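Local atomic coordinates of unconventional myosin IB (Entamoeba histolytica, PDB entry 5XGG), a protein that is a single-headed class I myosin whose C-terminal SH3 domain probably recruits partner proteins by binding proline-rich peptides. Residues A[31-39]-A[47-57]. Residues are numbered along the deposited sequence; the frame is centred on the assembly and turned at random.
Sequences ILEKDEGWW and EGWIPNNYVKE
Trp38 packs on Pro51 and Trp39 on Asn52 in this SH3 domain, the two indoles leaving opposite faces of the antiparallel pairing between strands 38-43 and 46-51, within the small beta-barrel of the fold. Two backbone bonds fix the register: Trp39 N donates to Ile50 O at 2.8 Å, and Ile50 N returns a bond to Trp39 O. One step on, Trp38 and Pro51 form a non-hydrogen-bonded pair, and there the six-membered part of the Trp38 indole rides on the proline, CZ3 lying 3.6 Å from Pro51 CD. Trp38 also touches Tyr13, and this Trp-Pro-Tyr grouping corresponds to the ligand-binding surface of SH3 domains, so it probably receives proline-rich peptides here.

On the face shared with Ile50, Trp39 is clasped from both sides. Asn52 CB stands 3.6 Å from the centroid of its five-membered ring and 13° off the normal, a CH-pi contact, while Lys34 CE lies over the opposite face toward the rim. With chi1 at 73°, Asn52 CG sits between its backbone N and carbonyl carbon, which turns the amide toward the turn, CG 3.3 Å from Gly37 O. The Trp49 indole fills a separate hollow: its six-membered ring reaches past the Trp39 backbone to Glu33 and to Asp35, where the turn begins, with CZ3 3.8 Å from Asp35 CB and CH2 touching Glu33 CG. Farther along, Leu32 CD1 lies against the carboxylate end of Glu47, which is salt-bridged to Lys40.

The type II' turn from Asp35 to Trp38 brings Gly37 O over the 3-10 segment 52-54. Asn52 N donates to that oxygen almost straight, at 174°, though tilted from its carbonyl plane. A water gives the same Gly37 O a second bond at 2.8 Å and accepts one from Asn53 N, 3.2 Å away.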
ATOM      1  N   ILE A  31      -1.991  -4.885  -0.161  1.00  7.59           N
ATOM      2  CA  ILE A  31      -0.817  -5.253  -0.939  1.00  8.02           C
ATOM      3  C   ILE A  31      -1.070  -6.561  -1.673  1.00 10.00           C
ATOM      4  O   ILE A  31      -1.396  -7.578  -1.054  1.00  8.95           O
ATOM      5  CB  ILE A  31       0.455  -5.336  -0.052  1.00  8.00           C
ATOM      6  CG1 ILE A  31       0.593  -4.013   0.686  1.00  7.88           C
ATOM      7  CG2 ILE A  31       1.635  -5.693  -0.939  1.00  7.60           C
ATOM      8  CD1 ILE A  31       0.752  -2.744  -0.163  1.00  8.08           C
ATOM      9  N   LEU A  32      -0.953  -6.510  -2.997  1.00 10.54           N
ATOM     10  CA  LEU A  32      -1.243  -7.661  -3.861  1.00 11.14           C
ATOM     11  C   LEU A  32       0.042  -8.413  -4.271  1.00 12.15           C
ATOM     12  O   LEU A  32      -0.012  -9.608  -4.656  1.00 15.11           O
ATOM     13  CB  LEU A  32      -1.997  -7.143  -5.103  1.00 10.15           C
ATOM     14  CG  LEU A  32      -3.273  -6.417  -4.920  1.00 10.13           C
ATOM     15  CD1 LEU A  32      -3.766  -6.022  -6.312  1.00  9.78           C
ATOM     16  CD2 LEU A  32      -4.261  -7.210  -4.071  1.00 10.73           C
ATOM     17  N   GLU A  33       1.199  -7.755  -4.217  1.00 11.64           N
ATOM     18  CA  GLU A  33       2.423  -8.297  -4.767  1.00 15.41           C
ATOM     19  C   GLU A  33       3.552  -7.369  -4.351  1.00 14.24           C
ATOM     20  O   GLU A  33       3.279  -6.189  -4.063  1.00 11.62           O
ATOM     21  CB  GLU A  33       2.245  -8.364  -6.306  1.00 18.78           C
ATOM     22  CG  GLU A  33       3.460  -8.486  -7.179  1.00 27.80           C
ATOM     23  CD  GLU A  33       3.138  -9.340  -8.379  1.00 27.17           C
ATOM     24  OE1 GLU A  33       2.081  -9.074  -9.013  1.00 26.45           O
ATOM     25  OE2 GLU A  33       3.906 -10.292  -8.572  1.00 31.70           O
ATOM     26  N   LYS A  34       4.776  -7.908  -4.304  1.00 14.29           N
ATOM     27  CA  LYS A  34       5.984  -7.141  -3.931  1.00 14.57           C
ATOM     28  C   LYS A  34       7.048  -7.252  -5.007  1.00 17.55           C
ATOM     29  O   LYS A  34       7.296  -8.315  -5.616  1.00 18.68           O
ATOM     30  CB  LYS A  34       6.501  -7.571  -2.577  1.00 17.69           C
ATOM     31  CG  LYS A  34       5.575  -7.323  -1.439  1.00 18.37           C
ATOM     32  CD  LYS A  34       6.266  -7.692  -0.140  1.00 23.61           C
ATOM     33  CE  LYS A  34       5.618  -7.082   1.092  1.00 29.77           C
ATOM     34  NZ  LYS A  34       4.437  -7.716   1.750  1.00 33.62           N
ATOM     35  N   ASP A  35       7.744  -6.147  -5.260  1.00 15.39           N
ATOM     36  CA  ASP A  35       8.890  -6.143  -6.160  1.00 16.37           C
ATOM     37  C   ASP A  35       9.952  -5.219  -5.591  1.00 16.86           C
ATOM     38  O   ASP A  35      10.069  -4.073  -6.023  1.00 15.86           O
ATOM     39  CB  ASP A  35       8.488  -5.626  -7.540  1.00 16.24           C
ATOM     40  CG  ASP A  35       9.688  -5.507  -8.487  1.00 18.44           C
ATOM     41  OD1 ASP A  35      10.636  -6.339  -8.348  1.00 20.94           O
ATOM     42  OD2 ASP A  35       9.704  -4.584  -9.314  1.00 17.96           O
ATOM     43  N   GLU A  36      10.744  -5.760  -4.666  1.00 16.42           N
ATOM     44  CA  GLU A  36      11.783  -5.023  -3.968  1.00 17.99           C
ATOM     45  C   GLU A  36      11.177  -3.705  -3.339  1.00 16.14           C
ATOM     46  O   GLU A  36      10.274  -3.766  -2.521  1.00 18.05           O
ATOM     47  CB  GLU A  36      12.960  -4.805  -4.923  1.00 22.33           C
ATOM     48  CG  GLU A  36      13.599  -6.123  -5.297  1.00 30.19           C
ATOM     49  CD  GLU A  36      14.972  -5.971  -5.918  1.00 40.34           C
ATOM     50  OE1 GLU A  36      15.066  -5.395  -7.042  1.00 50.55           O
ATOM     51  OE2 GLU A  36      15.953  -6.447  -5.282  1.00 50.06           O
ATOM     52  N   GLY A  37      11.639  -2.569  -3.741  1.00 14.08           N
ATOM     53  CA  GLY A  37      11.222  -1.302  -3.152  1.00 12.78           C
ATOM     54  C   GLY A  37       9.819  -0.820  -3.529  1.00 12.53           C
ATOM     55  O   GLY A  37       9.327   0.140  -2.932  1.00 11.43           O
ATOM     56  N   TRP A  38       9.158  -1.508  -4.465  1.00 11.17           N
ATOM     57  CA  TRP A  38       7.808  -1.138  -4.922  1.00 10.60           C
ATOM     58  C   TRP A  38       6.838  -2.240  -4.685  1.00 10.09           C
ATOM     59  O   TRP A  38       7.144  -3.411  -5.004  1.00 10.89           O
ATOM     60  CB  TRP A  38       7.811  -0.869  -6.405  1.00 11.46           C
ATOM     61  CG  TRP A  38       8.644   0.391  -6.717  1.00 13.08           C
ATOM     62  CD1 TRP A  38       9.985   0.462  -6.918  1.00 14.29           C
ATOM     63  CD2 TRP A  38       8.147   1.687  -6.838  1.00 12.69           C
ATOM     64  NE1 TRP A  38      10.374   1.767  -7.160  1.00 14.96           N
ATOM     65  CE2 TRP A  38       9.238   2.530  -7.180  1.00 14.53           C
ATOM     66  CE3 TRP A  38       6.890   2.238  -6.757  1.00 12.50           C
ATOM     67  CZ2 TRP A  38       9.078   3.880  -7.391  1.00 14.74           C
ATOM     68  CZ3 TRP A  38       6.733   3.592  -7.041  1.00 13.97           C
ATOM     69  CH2 TRP A  38       7.820   4.388  -7.309  1.00 14.48           C
ATOM     70  N   TRP A  39       5.685  -1.894  -4.120  1.00  8.87           N
ATOM     71  CA  TRP A  39       4.664  -2.895  -3.791  1.00  8.28           C
ATOM     72  C   TRP A  39       3.464  -2.608  -4.604  1.00  8.70           C
ATOM     73  O   TRP A  39       3.158  -1.483  -4.896  1.00  8.20           O
ATOM     74  CB  TRP A  39       4.294  -2.854  -2.354  1.00  8.71           C
ATOM     75  CG  TRP A  39       5.416  -3.440  -1.431  1.00  9.08           C
ATOM     76  CD1 TRP A  39       6.677  -3.869  -1.829  1.00  9.03           C
ATOM     77  CD2 TRP A  39       5.433  -3.427  -0.043  1.00 10.28           C
ATOM     78  NE1 TRP A  39       7.422  -4.263  -0.738  1.00 11.00           N
ATOM     79  CE2 TRP A  39       6.667  -4.020   0.376  1.00 11.25           C
ATOM     80  CE3 TRP A  39       4.485  -3.132   0.911  1.00  9.86           C
ATOM     81  CZ2 TRP A  39       6.975  -4.182   1.686  1.00 12.33           C
ATOM     82  CZ3 TRP A  39       4.797  -3.301   2.225  1.00 12.89           C
ATOM     83  CH2 TRP A  39       5.995  -3.882   2.616  1.00 13.84           C
ATOM     84  N   GLU A  47      -5.514  -0.022  -8.682  1.00  9.11           N
ATOM     85  CA  GLU A  47      -4.312  -0.877  -8.402  1.00  9.48           C
ATOM     86  C   GLU A  47      -3.124  -0.199  -9.092  1.00  8.83           C
ATOM     87  O   GLU A  47      -3.249   0.309 -10.222  1.00  8.78           O
ATOM     88  CB  GLU A  47      -4.553  -2.298  -8.936  1.00 12.01           C
ATOM     89  CG  GLU A  47      -3.419  -3.270  -8.916  1.00 16.67           C
ATOM     90  CD  GLU A  47      -3.695  -4.564  -9.701  1.00 19.04           C
ATOM     91  OE1 GLU A  47      -4.565  -4.604 -10.603  1.00 26.70           O
ATOM     92  OE2 GLU A  47      -2.813  -5.452  -9.621  1.00 24.82           O
ATOM     93  N   GLY A  48      -2.034  -0.085  -8.379  1.00  7.11           N
ATOM     94  CA  GLY A  48      -0.810   0.413  -8.990  1.00  6.92           C
ATOM     95  C   GLY A  48       0.373   0.226  -8.038  1.00  6.70           C
ATOM     96  O   GLY A  48       0.212  -0.078  -6.854  1.00  6.60           O
ATOM     97  N   TRP A  49       1.567   0.458  -8.542  1.00  6.61           N
ATOM     98  CA  TRP A  49       2.730   0.369  -7.703  1.00  7.04           C
ATOM     99  C   TRP A  49       2.853   1.598  -6.795  1.00  7.24           C
ATOM    100  O   TRP A  49       2.659   2.735  -7.202  1.00  7.21           O
ATOM    101  CB  TRP A  49       4.021   0.248  -8.558  1.00  7.49           C
ATOM    102  CG  TRP A  49       4.064  -0.941  -9.380  1.00  7.88           C
ATOM    103  CD1 TRP A  49       3.774  -1.007 -10.707  1.00  8.75           C
ATOM    104  CD2 TRP A  49       4.338  -2.299  -8.946  1.00  8.21           C
ATOM    105  NE1 TRP A  49       3.888  -2.337 -11.144  1.00  9.25           N
ATOM    106  CE2 TRP A  49       4.251  -3.135 -10.102  1.00  9.35           C
ATOM    107  CE3 TRP A  49       4.683  -2.882  -7.722  1.00  8.71           C
ATOM    108  CZ2 TRP A  49       4.400  -4.526 -10.026  1.00 11.04           C
ATOM    109  CZ3 TRP A  49       4.970  -4.227  -7.650  1.00 10.86           C
ATOM    110  CH2 TRP A  49       4.786  -5.078  -8.800  1.00 10.53           C
ATOM    111  N   ILE A  50       3.320   1.301  -5.591  1.00  7.11           N
ATOM    112  CA  ILE A  50       3.632   2.291  -4.571  1.00  7.58           C
ATOM    113  C   ILE A  50       5.024   2.037  -4.020  1.00  7.20           C
ATOM    114  O   ILE A  50       5.506   0.925  -3.918  1.00  7.66           O
ATOM    115  CB  ILE A  50       2.612   2.250  -3.438  1.00  8.19           C
ATOM    116  CG1 ILE A  50       2.690   0.954  -2.537  1.00  8.75           C
ATOM    117  CG2 ILE A  50       1.200   2.417  -3.918  1.00  8.73           C
ATOM    118  CD1 ILE A  50       1.756   0.996  -1.325  1.00  9.83           C
ATOM    119  N   PRO A  51       5.725   3.114  -3.653  1.00  7.13           N
ATOM    120  CA  PRO A  51       7.010   2.987  -2.957  1.00  7.44           C
ATOM    121  C   PRO A  51       6.840   2.548  -1.516  1.00  7.10           C
ATOM    122  O   PRO A  51       6.097   3.206  -0.757  1.00  5.87           O
ATOM    123  CB  PRO A  51       7.547   4.434  -3.015  1.00  7.55           C
ATOM    124  CG  PRO A  51       6.338   5.260  -3.131  1.00  7.19           C
ATOM    125  CD  PRO A  51       5.300   4.482  -3.831  1.00  7.85           C
ATOM    126  N   ASN A  52       7.445   1.394  -1.151  1.00  7.41           N
ATOM    127  CA  ASN A  52       7.210   0.857   0.160  1.00  9.45           C
ATOM    128  C   ASN A  52       7.749   1.710   1.293  1.00  8.94           C
ATOM    129  O   ASN A  52       7.297   1.582   2.365  1.00  9.82           O
ATOM    130  CB  ASN A  52       7.675  -0.617   0.254  1.00 10.82           C
ATOM    131  CG  ASN A  52       9.210  -0.783   0.278  1.00 14.69           C
ATOM    132  OD1 ASN A  52       9.935   0.062   0.731  1.00 18.65           O
ATOM    133  ND2 ASN A  52       9.681  -1.938  -0.165  1.00 16.28           N
ATOM    134  N   ASN A  53       8.730   2.612   1.021  1.00  7.27           N
ATOM    135  CA  ASN A  53       9.213   3.500   2.060  1.00  7.75           C
ATOM    136  C   ASN A  53       8.333   4.717   2.312  1.00  7.43           C
ATOM    137  O   ASN A  53       8.707   5.544   3.163  1.00  8.30           O
ATOM    138  CB  ASN A  53      10.657   3.868   1.762  1.00  7.94           C
ATOM    139  CG  ASN A  53      10.863   4.630   0.435  1.00  7.86           C
ATOM    140  OD1 ASN A  53       9.939   4.915  -0.281  1.00  7.55           O
ATOM    141  ND2 ASN A  53      12.141   4.887   0.091  1.00  7.57           N
ATOM    142  N   TYR A  54       7.112   4.756   1.702  1.00  6.79           N
ATOM    143  CA  TYR A  54       6.075   5.745   2.019  1.00  6.15           C
ATOM    144  C   TYR A  54       5.059   5.252   2.965  1.00  6.50           C
ATOM    145  O   TYR A  54       4.204   5.984   3.406  1.00  5.89           O
ATOM    146  CB  TYR A  54       5.405   6.357   0.778  1.00  5.40           C
ATOM    147  CG  TYR A  54       6.184   7.387   0.075  1.00  5.68           C
ATOM    148  CD1 TYR A  54       7.446   7.111  -0.474  1.00  5.52           C
ATOM    149  CD2 TYR A  54       5.635   8.651  -0.196  1.00  5.39           C
ATOM    150  CE1 TYR A  54       8.124   8.107  -1.186  1.00  6.11           C
ATOM    151  CE2 TYR A  54       6.361   9.663  -0.824  1.00  5.87           C
ATOM    152  CZ  TYR A  54       7.565   9.358  -1.376  1.00  6.27           C
ATOM    153  OH  TYR A  54       8.217  10.341  -2.084  1.00  7.49           O
ATOM    154  N   VAL A  55       5.117   3.967   3.281  1.00  7.02           N
ATOM    155  CA  VAL A  55       4.088   3.342   4.083  1.00  7.33           C
ATOM    156  C   VAL A  55       4.648   2.453   5.184  1.00  8.10           C
ATOM    157  O   VAL A  55       5.841   2.212   5.234  1.00  8.46           O
ATOM    158  CB  VAL A  55       3.215   2.480   3.142  1.00  7.60           C
ATOM    159  CG1 VAL A  55       2.695   3.262   1.917  1.00  6.89           C
ATOM    160  CG2 VAL A  55       3.921   1.201   2.700  1.00  7.80           C
ATOM    161  N   LYS A  56       3.754   2.056   6.081  1.00  9.83           N
ATOM    162  CA  LYS A  56       4.070   1.160   7.220  1.00 11.79           C
ATOM    163  C   LYS A  56       3.076   0.061   7.298  1.00 11.26           C
ATOM    164  O   LYS A  56       1.854   0.306   7.377  1.00 11.20           O
ATOM    165  CB  LYS A  56       4.027   1.893   8.538  1.00 14.50           C
ATOM    166  CG  LYS A  56       4.710   1.096   9.665  1.00 21.25           C
ATOM    167  CD  LYS A  56       4.249   1.592  11.030  1.00 27.24           C
ATOM    168  CE  LYS A  56       5.244   1.203  12.128  1.00 33.42           C
ATOM    169  NZ  LYS A  56       4.545   0.913  13.415  1.00 38.72           N
ATOM    170  N   GLU A  57       3.617  -1.149   7.287  1.00 11.34           N
ATOM    171  CA  GLU A  57       2.775  -2.345   7.266  1.00 14.12           C
ATOM    172  C   GLU A  57       2.040  -2.423   8.568  1.00 16.16           C
ATOM    173  O   GLU A  57       2.606  -2.136   9.586  1.00 18.04           O
ATOM    174  CB  GLU A  57       3.617  -3.596   6.933  1.00 18.01           C
ATOM    175  CG  GLU A  57       2.714  -4.752   6.489  1.00 22.05           C
ATOM    176  CD  GLU A  57       3.490  -5.981   6.193  1.00 25.65           C
ATOM    177  OE1 GLU A  57       4.777  -5.958   6.201  1.00 29.97           O
ATOM    178  OE2 GLU A  57       2.759  -6.959   5.948  1.00 34.40           O
TER
HETATM  179  O   HOH W   1      10.692   2.087  -1.454  1.00 16.90           O